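Local coordinates for protein sugar-binding transcriptional regulator, LacI family (Enterococcus faecalis, PDB 3CS3) that probably acts as a sugar-responsive LacI-family transcription factor that binds regulatory DNA, represented by its C-terminal, periplasmic-binding-protein-like domain, at residues 75-80 with 93-98; 82-87 with 244-249; 121-126 with 149-154. One frame throughout, in Å; residues are numbered along the deposited sequence. Where two conformers were deposited one is given.

Contact 1. Residues 75-80 with 93-98. With SO4 (sulfate ion), chain B; SO4 (sulfate ion), chain E.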
loop_
_atom_site.group_PDB
_atom_site.type_symbol
_atom_site.label_atom_id
_atom_site.label_comp_id
_atom_site.label_asym_id
_atom_site.label_seq_id
_atom_site.Cartn_x
_atom_site.Cartn_y
_atom_site.Cartn_z
ATOM N N LYS A 75 4.893 15.949 -23.511
ATOM C CA LYS A 75 6.123 15.575 -24.230
ATOM C C LYS A 75 6.224 14.074 -24.496
ATOM O O LYS A 75 6.729 13.653 -25.540
ATOM C CB LYS A 75 7.367 16.020 -23.457
ATOM C CG LYS A 75 7.714 17.491 -23.584
ATOM C CD LYS A 75 8.974 17.804 -22.789
ATOM C CE LYS A 75 9.340 19.275 -22.878
ATOM N NZ LYS A 75 10.558 19.586 -22.079
ATOM N N PHE A 76 5.749 13.278 -23.539
ATOM C CA PHE A 76 5.706 11.826 -23.666
ATOM C C PHE A 76 4.607 11.399 -24.646
ATOM O O PHE A 76 4.737 10.378 -25.318
ATOM C CB PHE A 76 5.508 11.190 -22.287
ATOM C CG PHE A 76 5.717 9.697 -22.254
ATOM C CD1 PHE A 76 6.907 9.130 -22.696
ATOM C CD2 PHE A 76 4.730 8.860 -21.744
ATOM C CE1 PHE A 76 7.096 7.750 -22.654
ATOM C CE2 PHE A 76 4.910 7.480 -21.698
ATOM C CZ PHE A 76 6.094 6.925 -22.152
ATOM N N ALA A 77 3.546 12.201 -24.737
ATOM C CA ALA A 77 2.432 11.939 -25.652
ATOM C C ALA A 77 2.776 12.248 -27.109
ATOM O O ALA A 77 2.337 11.539 -28.024
ATOM C CB ALA A 77 1.186 12.711 -25.220
ATOM N N GLU A 78 3.565 13.303 -27.314
ATOM C CA GLU A 78 3.981 13.740 -28.652
ATOM C C GLU A 78 5.013 12.811 -29.300
ATOM O O GLU A 78 5.160 12.801 -30.522
ATOM C CB GLU A 78 4.507 15.176 -28.607
ATOM C CG GLU A 78 3.420 16.226 -28.417
ATOM C CD GLU A 78 3.917 17.488 -27.729
ATOM O OE1 GLU A 78 5.143 17.620 -27.507
ATOM O OE2 GLU A 78 3.074 18.352 -27.405
ATOM N N ARG A 79 5.710 12.025 -28.480
ATOM C CA ARG A 79 6.639 11.003 -28.970
ATOM C C ARG A 79 5.962 9.651 -29.265
ATOM O O ARG A 79 6.624 8.609 -29.285
ATOM C CB ARG A 79 7.806 10.816 -27.991
ATOM C CG ARG A 79 8.866 11.905 -28.064
ATOM C CD ARG A 79 10.139 11.498 -27.331
ATOM N NE ARG A 79 9.967 11.484 -25.880
ATOM C CZ ARG A 79 10.163 12.534 -25.084
ATOM N NH1 ARG A 79 10.544 13.701 -25.589
ATOM N NH2 ARG A 79 9.977 12.414 -23.775
ATOM N N GLY A 80 4.648 9.677 -29.483
ATOM C CA GLY A 80 3.902 8.495 -29.917
ATOM C C GLY A 80 3.290 7.615 -28.838
ATOM O O GLY A 80 2.546 6.682 -29.155
ATOM N N ARG A 93 -4.113 15.477 -27.785
ATOM C CA ARG A 93 -4.327 14.204 -28.461
ATOM C C ARG A 93 -3.363 13.171 -27.882
ATOM O O ARG A 93 -2.301 13.535 -27.368
ATOM C CB ARG A 93 -4.170 14.332 -29.985
ATOM C CG ARG A 93 -2.817 14.849 -30.466
ATOM C CD ARG A 93 -2.553 14.432 -31.904
ATOM N NE ARG A 93 -2.326 12.991 -32.021
ATOM C CZ ARG A 93 -2.167 12.338 -33.171
ATOM N NH1 ARG A 93 -1.965 11.026 -33.160
ATOM N NH2 ARG A 93 -2.210 12.986 -34.329
ATOM N N ASN A 94 -3.757 11.899 -27.956
ATOM C CA ASN A 94 -3.050 10.775 -27.313
ATOM C C ASN A 94 -3.212 10.669 -25.791
ATOM O O ASN A 94 -2.631 9.785 -25.166
ATOM C CB ASN A 94 -1.564 10.707 -27.710
ATOM C CG ASN A 94 -1.290 9.664 -28.764
ATOM O OD1 ASN A 94 -1.920 8.600 -28.788
ATOM N ND2 ASN A 94 -0.332 9.953 -29.636
ATOM N N ILE A 95 -4.001 11.566 -25.202
ATOM C CA ILE A 95 -4.297 11.502 -23.776
ATOM C C ILE A 95 -5.803 11.409 -23.527
ATOM O O ILE A 95 -6.584 12.105 -24.167
ATOM C CB ILE A 95 -3.659 12.678 -22.976
ATOM C CG1 ILE A 95 -2.191 12.886 -23.391
ATOM C CG2 ILE A 95 -3.734 12.404 -21.471
ATOM C CD1 ILE A 95 -1.530 14.123 -22.810
ATOM N N ARG A 96 -6.203 10.516 -22.622
ATOM C CA ARG A 96 -7.590 10.420 -22.170
ATOM C C ARG A 96 -7.676 10.507 -20.655
ATOM O O ARG A 96 -6.664 10.370 -19.976
ATOM C CB ARG A 96 -8.233 9.125 -22.660
ATOM C CG ARG A 96 -8.371 9.049 -24.167
ATOM C CD ARG A 96 -9.288 10.144 -24.737
ATOM N NE ARG A 96 -9.530 9.868 -26.148
ATOM C CZ ARG A 96 -8.796 10.358 -27.144
ATOM N NH1 ARG A 96 -7.788 11.184 -26.892
ATOM N NH2 ARG A 96 -9.074 10.024 -28.395
ATOM N N GLN A 97 -8.885 10.724 -20.134
ATOM C CA GLN A 97 -9.105 10.900 -18.696
ATOM C C GLN A 97 -10.041 9.848 -18.141
ATOM O O GLN A 97 -11.092 9.592 -18.718
ATOM C CB GLN A 97 -9.733 12.260 -18.398
ATOM C CG GLN A 97 -9.063 13.458 -19.028
ATOM C CD GLN A 97 -10.002 14.653 -19.139
ATOM O OE1 GLN A 97 -9.677 15.644 -19.789
ATOM N NE2 GLN A 97 -11.172 14.564 -18.504
ATOM N N VAL A 98 -9.665 9.235 -17.022
ATOM C CA VAL A 98 -10.617 8.463 -16.217
ATOM C C VAL A 98 -10.576 9.021 -14.798
ATOM O O VAL A 98 -9.720 8.655 -13.995
ATOM C CB VAL A 98 -10.358 6.927 -16.226
ATOM C CG1 VAL A 98 -11.500 6.199 -15.521
ATOM C CG2 VAL A 98 -10.225 6.400 -17.642
HETATM S S SO4 B . -6.359 11.069 -30.351
HETATM O O1 SO4 B . -5.854 11.773 -31.524
HETATM O O2 SO4 B . -5.306 10.207 -29.822
HETATM O O3 SO4 B . -6.763 12.045 -29.345
HETATM O O4 SO4 B . -7.506 10.249 -30.725
HETATM S S SO4 E . -12.457 9.215 -28.760
HETATM O O1 SO4 E . -12.593 9.928 -27.494
HETATM O O2 SO4 E . -11.355 8.260 -28.675
HETATM O O3 SO4 E . -13.695 8.500 -29.056
HETATM O O4 SO4 E . -12.184 10.181 -29.820
#

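Contact 2. Residues 82-87 with 244-249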
loop_
_atom_site.group_PDB
_atom_site.type_symbol
_atom_site.label_atom_id
_atom_site.label_comp_id
_atom_site.label_asym_id
_atom_site.label_seq_id
_atom_site.Cartn_x
_atom_site.Cartn_y
_atom_site.Cartn_z
ATOM N N SER A 82 0.791 6.585 -25.800
ATOM C CA SER A 82 -0.570 6.851 -25.347
ATOM C C SER A 82 -0.617 6.976 -23.833
ATOM O O SER A 82 0.058 6.230 -23.130
ATOM C CB SER A 82 -1.495 5.733 -25.807
ATOM O OG SER A 82 -1.668 5.800 -27.205
ATOM N N ILE A 83 -1.410 7.921 -23.330
ATOM C CA ILE A 83 -1.496 8.166 -21.886
ATOM C C ILE A 83 -2.940 8.281 -21.381
ATOM O O ILE A 83 -3.765 8.949 -21.988
ATOM C CB ILE A 83 -0.674 9.427 -21.468
ATOM C CG1 ILE A 83 0.807 9.255 -21.823
ATOM C CG2 ILE A 83 -0.776 9.672 -19.968
ATOM C CD1 ILE A 83 1.520 10.536 -22.084
ATOM N N VAL A 84 -3.239 7.607 -20.275
ATOM C CA VAL A 84 -4.484 7.844 -19.544
ATOM C C VAL A 84 -4.178 8.526 -18.203
ATOM O O VAL A 84 -3.391 8.025 -17.403
ATOM C CB VAL A 84 -5.309 6.546 -19.360
ATOM C CG1 VAL A 84 -6.537 6.802 -18.513
ATOM C CG2 VAL A 84 -5.744 6.012 -20.717
ATOM N N VAL A 85 -4.769 9.696 -17.991
ATOM C CA VAL A 85 -4.620 10.410 -16.730
ATOM C C VAL A 85 -5.812 10.153 -15.815
ATOM O O VAL A 85 -6.963 10.096 -16.260
ATOM C CB VAL A 85 -4.376 11.937 -16.920
ATOM C CG1 VAL A 85 -2.966 12.190 -17.432
ATOM C CG2 VAL A 85 -5.400 12.554 -17.849
ATOM N N LEU A 86 -5.509 9.969 -14.536
ATOM C CA LEU A 86 -6.508 9.664 -13.526
ATOM C C LEU A 86 -6.602 10.804 -12.516
ATOM O O LEU A 86 -7.336 10.719 -11.533
ATOM C CB LEU A 86 -6.132 8.373 -12.794
ATOM C CG LEU A 86 -5.823 7.071 -13.542
ATOM C CD1 LEU A 86 -5.804 5.935 -12.535
ATOM C CD2 LEU A 86 -6.826 6.765 -14.647
ATOM N N ASP A 87 -5.867 11.881 -12.782
ATOM C CA ASP A 87 -5.605 12.897 -11.770
ATOM C C ASP A 87 -5.785 14.339 -12.238
ATOM O O ASP A 87 -5.624 15.265 -11.440
ATOM C CB ASP A 87 -4.185 12.706 -11.207
ATOM C CG ASP A 87 -3.092 12.824 -12.276
ATOM O OD1 ASP A 87 -3.395 12.954 -13.482
ATOM O OD2 ASP A 87 -1.907 12.782 -11.902
ATOM N N ILE A 244 -5.604 0.637 -23.860
ATOM C CA ILE A 244 -5.576 -0.289 -24.990
ATOM C C ILE A 244 -6.270 0.328 -26.201
ATOM O O ILE A 244 -5.648 0.476 -27.250
ATOM C CB ILE A 244 -6.210 -1.664 -24.640
ATOM C CG1 ILE A 244 -5.418 -2.374 -23.524
ATOM C CG2 ILE A 244 -6.343 -2.551 -25.886
ATOM C CD1 ILE A 244 -3.914 -2.504 -23.763
ATOM N N HIS A 245 -7.534 0.720 -26.032
ATOM C CA HIS A 245 -8.335 1.328 -27.100
ATOM C C HIS A 245 -7.665 2.561 -27.694
ATOM O O HIS A 245 -7.656 2.731 -28.907
ATOM C CB HIS A 245 -9.741 1.682 -26.595
ATOM C CG HIS A 245 -10.668 0.508 -26.493
ATOM N ND1 HIS A 245 -10.300 -0.690 -25.917
ATOM C CD2 HIS A 245 -11.957 0.358 -26.875
ATOM C CE1 HIS A 245 -11.317 -1.531 -25.962
ATOM N NE2 HIS A 245 -12.336 -0.920 -26.538
ATOM N N LEU A 246 -7.078 3.391 -26.835
ATOM C CA LEU A 246 -6.415 4.625 -27.258
ATOM C C LEU A 246 -5.168 4.367 -28.104
ATOM O O LEU A 246 -4.936 5.064 -29.098
ATOM C CB LEU A 246 -6.081 5.501 -26.040
ATOM C CG LEU A 246 -5.278 6.795 -26.166
ATOM C CD1 LEU A 246 -6.004 7.823 -27.011
ATOM C CD2 LEU A 246 -4.992 7.338 -24.787
ATOM N N MET A 247 -4.381 3.361 -27.727
ATOM C CA MET A 247 -3.145 3.069 -28.450
ATOM C C MET A 247 -3.379 2.237 -29.710
ATOM O O MET A 247 -2.492 2.121 -30.555
ATOM C CB MET A 247 -2.071 2.476 -27.524
ATOM C CG MET A 247 -1.997 0.963 -27.394
ATOM S SD MET A 247 -0.899 0.468 -26.032
ATOM C CE MET A 247 0.129 1.922 -25.855
ATOM N N ARG A 248 -4.585 1.683 -29.828
ATOM C CA ARG A 248 -5.020 0.945 -31.015
ATOM C C ARG A 248 -5.815 1.849 -31.957
ATOM O O ARG A 248 -6.491 1.370 -32.869
ATOM C CB ARG A 248 -5.877 -0.262 -30.625
ATOM C CG ARG A 248 -5.125 -1.400 -29.954
ATOM C CD ARG A 248 -5.924 -2.702 -29.991
ATOM N NE ARG A 248 -7.307 -2.537 -29.543
ATOM C CZ ARG A 248 -8.179 -3.533 -29.397
ATOM N NH1 ARG A 248 -9.414 -3.275 -28.983
ATOM N NH2 ARG A 248 -7.822 -4.787 -29.657
ATOM N N GLY A 249 -5.750 3.158 -31.715
ATOM C CA GLY A 249 -6.409 4.161 -32.549
ATOM C C GLY A 249 -7.913 4.272 -32.404
ATOM O O GLY A 249 -8.536 5.122 -33.045
#

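Contact 3. Residues 121-126 with 149-154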
loop_
_atom_site.group_PDB
_atom_site.type_symbol
_atom_site.label_atom_id
_atom_site.label_comp_id
_atom_site.label_asym_id
_atom_site.label_seq_id
_atom_site.Cartn_x
_atom_site.Cartn_y
_atom_site.Cartn_z
ATOM N N VAL A 121 -17.274 24.234 9.269
ATOM C CA VAL A 121 -16.706 23.031 8.681
ATOM C C VAL A 121 -15.233 23.274 8.392
ATOM O O VAL A 121 -14.877 24.255 7.754
ATOM C CB VAL A 121 -17.465 22.599 7.402
ATOM C CG1 VAL A 121 -16.767 21.423 6.713
ATOM C CG2 VAL A 121 -18.891 22.208 7.745
ATOM N N LEU A 122 -14.377 22.387 8.889
ATOM C CA LEU A 122 -12.950 22.467 8.605
ATOM C C LEU A 122 -12.627 21.570 7.408
ATOM O O LEU A 122 -12.938 20.380 7.407
ATOM C CB LEU A 122 -12.116 22.133 9.855
ATOM C CG LEU A 122 -12.181 23.192 10.973
ATOM C CD1 LEU A 122 -13.311 22.941 11.971
ATOM C CD2 LEU A 122 -10.882 23.290 11.723
ATOM N N LEU A 123 -12.045 22.166 6.372
ATOM C CA LEU A 123 -11.795 21.469 5.119
ATOM C C LEU A 123 -10.329 21.093 5.018
ATOM O O LEU A 123 -9.491 21.914 4.652
ATOM C CB LEU A 123 -12.225 22.318 3.910
ATOM C CG LEU A 123 -13.686 22.785 3.792
ATOM C CD1 LEU A 123 -13.821 23.864 2.719
ATOM C CD2 LEU A 123 -14.652 21.628 3.511
ATOM N N LEU A 124 -10.026 19.845 5.368
ATOM C CA LEU A 124 -8.667 19.325 5.286
ATOM C C LEU A 124 -8.423 18.845 3.854
ATOM O O LEU A 124 -8.884 17.773 3.449
ATOM C CB LEU A 124 -8.464 18.207 6.319
ATOM C CG LEU A 124 -7.116 17.493 6.490
ATOM C CD1 LEU A 124 -5.907 18.437 6.417
ATOM C CD2 LEU A 124 -7.121 16.702 7.800
ATOM N N SER A 125 -7.723 19.672 3.089
ATOM C CA SER A 125 -7.544 19.430 1.672
ATOM C C SER A 125 -6.228 18.729 1.396
ATOM O O SER A 125 -5.375 18.634 2.278
ATOM C CB SER A 125 -7.622 20.745 0.882
ATOM O OG SER A 125 -6.489 21.557 1.115
ATOM N N GLY A 126 -6.077 18.229 0.171
ATOM C CA GLY A 126 -4.789 17.766 -0.319
ATOM C C GLY A 126 -4.034 18.929 -0.944
ATOM O O GLY A 126 -4.305 20.090 -0.624
ATOM N N ILE A 149 -22.814 28.447 5.972
ATOM C CA ILE A 149 -21.908 27.772 6.900
ATOM C C ILE A 149 -20.478 28.247 6.670
ATOM O O ILE A 149 -19.970 28.162 5.550
ATOM C CB ILE A 149 -21.995 26.223 6.792
ATOM C CG1 ILE A 149 -23.418 25.746 7.078
ATOM C CG2 ILE A 149 -21.015 25.545 7.755
ATOM C CD1 ILE A 149 -23.713 24.336 6.587
ATOM N N PRO A 150 -19.842 28.794 7.728
ATOM C CA PRO A 150 -18.434 29.174 7.716
ATOM C C PRO A 150 -17.508 27.981 7.512
ATOM O O PRO A 150 -17.869 26.842 7.836
ATOM C CB PRO A 150 -18.196 29.753 9.120
ATOM C CG PRO A 150 -19.496 29.979 9.698
ATOM C CD PRO A 150 -20.493 29.119 9.006
ATOM N N TYR A 151 -16.317 28.258 6.995
ATOM C CA TYR A 151 -15.319 27.229 6.787
ATOM C C TYR A 151 -13.894 27.746 6.954
ATOM O O TYR A 151 -13.628 28.937 6.793
ATOM C CB TYR A 151 -15.498 26.544 5.415
ATOM C CG TYR A 151 -15.284 27.424 4.187
ATOM C CD1 TYR A 151 -16.367 27.886 3.441
ATOM C CD2 TYR A 151 -13.999 27.767 3.759
ATOM C CE1 TYR A 151 -16.176 28.675 2.306
ATOM C CE2 TYR A 151 -13.800 28.564 2.641
ATOM C CZ TYR A 151 -14.888 29.018 1.921
ATOM O OH TYR A 151 -14.678 29.794 0.804
ATOM N N GLU A 152 -12.992 26.829 7.281
ATOM C CA GLU A 152 -11.560 27.077 7.223
ATOM C C GLU A 152 -10.926 25.973 6.376
ATOM O O GLU A 152 -11.254 24.798 6.536
ATOM C CB GLU A 152 -10.958 27.104 8.632
ATOM C CG GLU A 152 -9.487 27.511 8.662
ATOM C CD GLU A 152 -9.014 27.974 10.030
ATOM O OE1 GLU A 152 -9.421 27.386 11.058
ATOM O OE2 GLU A 152 -8.214 28.932 10.070
ATOM N N ILE A 153 -10.036 26.366 5.471
ATOM C CA ILE A 153 -9.304 25.439 4.616
ATOM C C ILE A 153 -7.938 25.167 5.236
ATOM O O ILE A 153 -7.153 26.092 5.457
ATOM C CB ILE A 153 -9.125 26.010 3.180
ATOM C CG1 ILE A 153 -10.486 26.185 2.501
ATOM C CG2 ILE A 153 -8.202 25.116 2.338
ATOM C CD1 ILE A 153 -10.453 27.035 1.252
ATOM N N ILE A 154 -7.665 23.897 5.526
ATOM C CA ILE A 154 -6.383 23.494 6.096
ATOM C C ILE A 154 -5.633 22.632 5.097
ATOM O O ILE A 154 -6.130 21.592 4.666
ATOM C CB ILE A 154 -6.562 22.771 7.442
ATOM C CG1 ILE A 154 -7.206 23.721 8.449
ATOM C CG2 ILE A 154 -5.222 22.274 7.988
ATOM C CD1 ILE A 154 -8.111 23.043 9.396
#

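Contact 1. Residues 75-80 with 93-98
Ala77 of helix 70-78 leans on Asn94 and Ile95 where strand 95-100 begins, a helix-on-sheet contact in one of the two alpha/beta lobes expected of a LacI-family, periplasmic-binding-protein-like domain. The last turn of the helix lies beside the entry to the strand, with the CA atoms of Ala77 and Asn94 its nearest backbone pair. The apolar part is small: Ala77 CB rests 3.8 Å from Ile95 CG1, with Ile95 CD1 scarcely farther. Ile95 can do this because CG1 stands beside its own backbone N (chi1 -46°), which brings the longer branch round to the alanine. Ile83 and Val85 of strand 82-85 also pack on Ala77 and Ile95 respectively. Asn94 points its CB at the helix and brings ND2 to 3.5 Å from Ala77 O, the carbonyl that also takes a weak bond from Gly80 N as the helix ends.

Residues 93-96 also bind two sulfates, probably from the crystallisation liquor. Asn94 N donates to O2 of the chain B sulfate at 3.0 Å. Arg96 NH1 reaches O3 of the same ion at 2.8 Å. It also gives a hydrogen to Ile95 O at 3.1 Å; this oxygen lies in the guanidinium plane of Arg96, while NH1 stands 58° out of the carbonyl plane. Arg96 NH2 bridges the two ions, to O4 of the chain B sulfate at 2.8 Å and to O2 of the chain E sulfate at 2.9 Å. O1 of the chain B sulfate sits over one face of the Arg93 guanidinium. The contact thus joins a small apolar patch, turned to the helix, with a strand entry whose two arginines and Asn94 N probably favour anions, as the bound sulfates suggest.

Contact 2. Residues 82-87 with 244-249
Ser82 and Met247 meet where strand 82-85 starts and helix 232-247 ends, a helix-on-sheet contact in an alpha/beta lobe of the periplasmic-binding-protein-like fold, made across 156 intervening residues. Ser82 OG lies 3.3 Å from Met247 CA and 3.4 Å from Met247 CB, packed against carbon atoms of the helix end. No hydrogen bond crosses between the two segments. Ser82 CB sits 3.7 Å from Met247 CB, and the last torsion of Met247 (chi3 -22°) places CE 4.1 Å from the same serine carbon. That angle lies away from the staggered positions, which may reflect modelling.

Leu246, one residue earlier, makes the other side-chain contacts, with Ser82, Ile83 and Val84. Its CG is anti to the backbone N (chi1 175°) and lies close to both CB and OG of Ser82. CD2 is 3.5 Å from Ile83 O, with Val84 CG2 a looser neighbour at 4.3 Å.

A second shell holds these groups. The buried Ser82 OG is satisfied by a hydrogen bond with Asn94 OD1, and the Ser82 backbone pairs with Ala61 of strand 60-64. Ile83 turns its side chain away from helix 232-247, onto Ile73, Phe76 and Ala77 of helix 70-78; the strand is therefore sandwiched between two helices. Leu246 also touches Arg96, and a bound sulfate lies about 4 Å from the leucine side chain. Met247 rests on Tyr39 as well.

The helix is closed by a Schellman motif: Glu250 N bonds back to His245 O, Gly249 is the C-prime residue with its positive phi, and Gly249 N lies 3.3 Å from Leu246 O in a weak hydrogen bond.

Contact 3. Residues 121-126 with 149-154
Val121 to Leu124 pair in parallel with Tyr151 to Ile154, joining the two strands of a beta-alpha-beta unit whose crossover is helix 131-146. The strand axes lie 4.7 Å apart, and strand 151-155 is an edge strand of the four-stranded parallel sheet within this chain.

Five backbone hydrogen bonds form the ladder: Val121 N to Pro150 O, Glu152 N to Val121 O, Leu123 N to Glu152 O, Ile154 N to Leu123 O and Ser125 N to Ile154 O. Leu123 N to Glu152 O, 2.8 Å, is almost straight (177°). At Leu123 O the donor, Ile154 N, stands 35° above the carbonyl plane. CA-H...O contacts fill the gaps, the shortest from Tyr151 CA to Val121 O at 3.2 Å.

Apolar contacts occur on both faces. On one, Leu122 CD2 meets Ile154 CD1 at 3.6 Å, and both side chains touch helix 160-170. On the other, Leu123 CD1 lies 4.0 Å from Tyr151 CD2 and 4.1 Å from Ile153 CG1. Tyr151 CG sits between its backbone N and carbonyl carbon (chi1 65°), the ring being oblique to the leucine methyl and packing on Thr141 and Leu144 of the crossover helix. At the start of the pairing, Val121 CG2 touches Ile149 CG2 at 4.0 Å, and helix 102-115 packs on both residues.

Polar side chains contribute little: Glu152 forms a weak, long ion pair with Lys120, and Ser125 OG donates to Gly126 O at 3.2 Å, in the carbonyl plane on a lone pair.

Contacts 1 and 2 belong to one sheet and touch: strands 82-85 and 95-100 are neighbours, Asn94 O and Ile83 N are probably hydrogen-bonded, and helices 70-78 and 232-247 pack from different faces. Contact 3 lies in the other lobe, its centre about 35 Å from those of both, on the far side of the chain's centre. Contact 2 is buried; contact 3 is buried overall, with Pro150, Glu152 and Ile153 exposed on its edge-strand side; contact 1 is only partly buried, with sulfates bound beside it by residues 93-96. The helix-sheet pairs of contacts 1 and 2 rely on side-chain packing; contact 3 is knit by a regular backbone ladder.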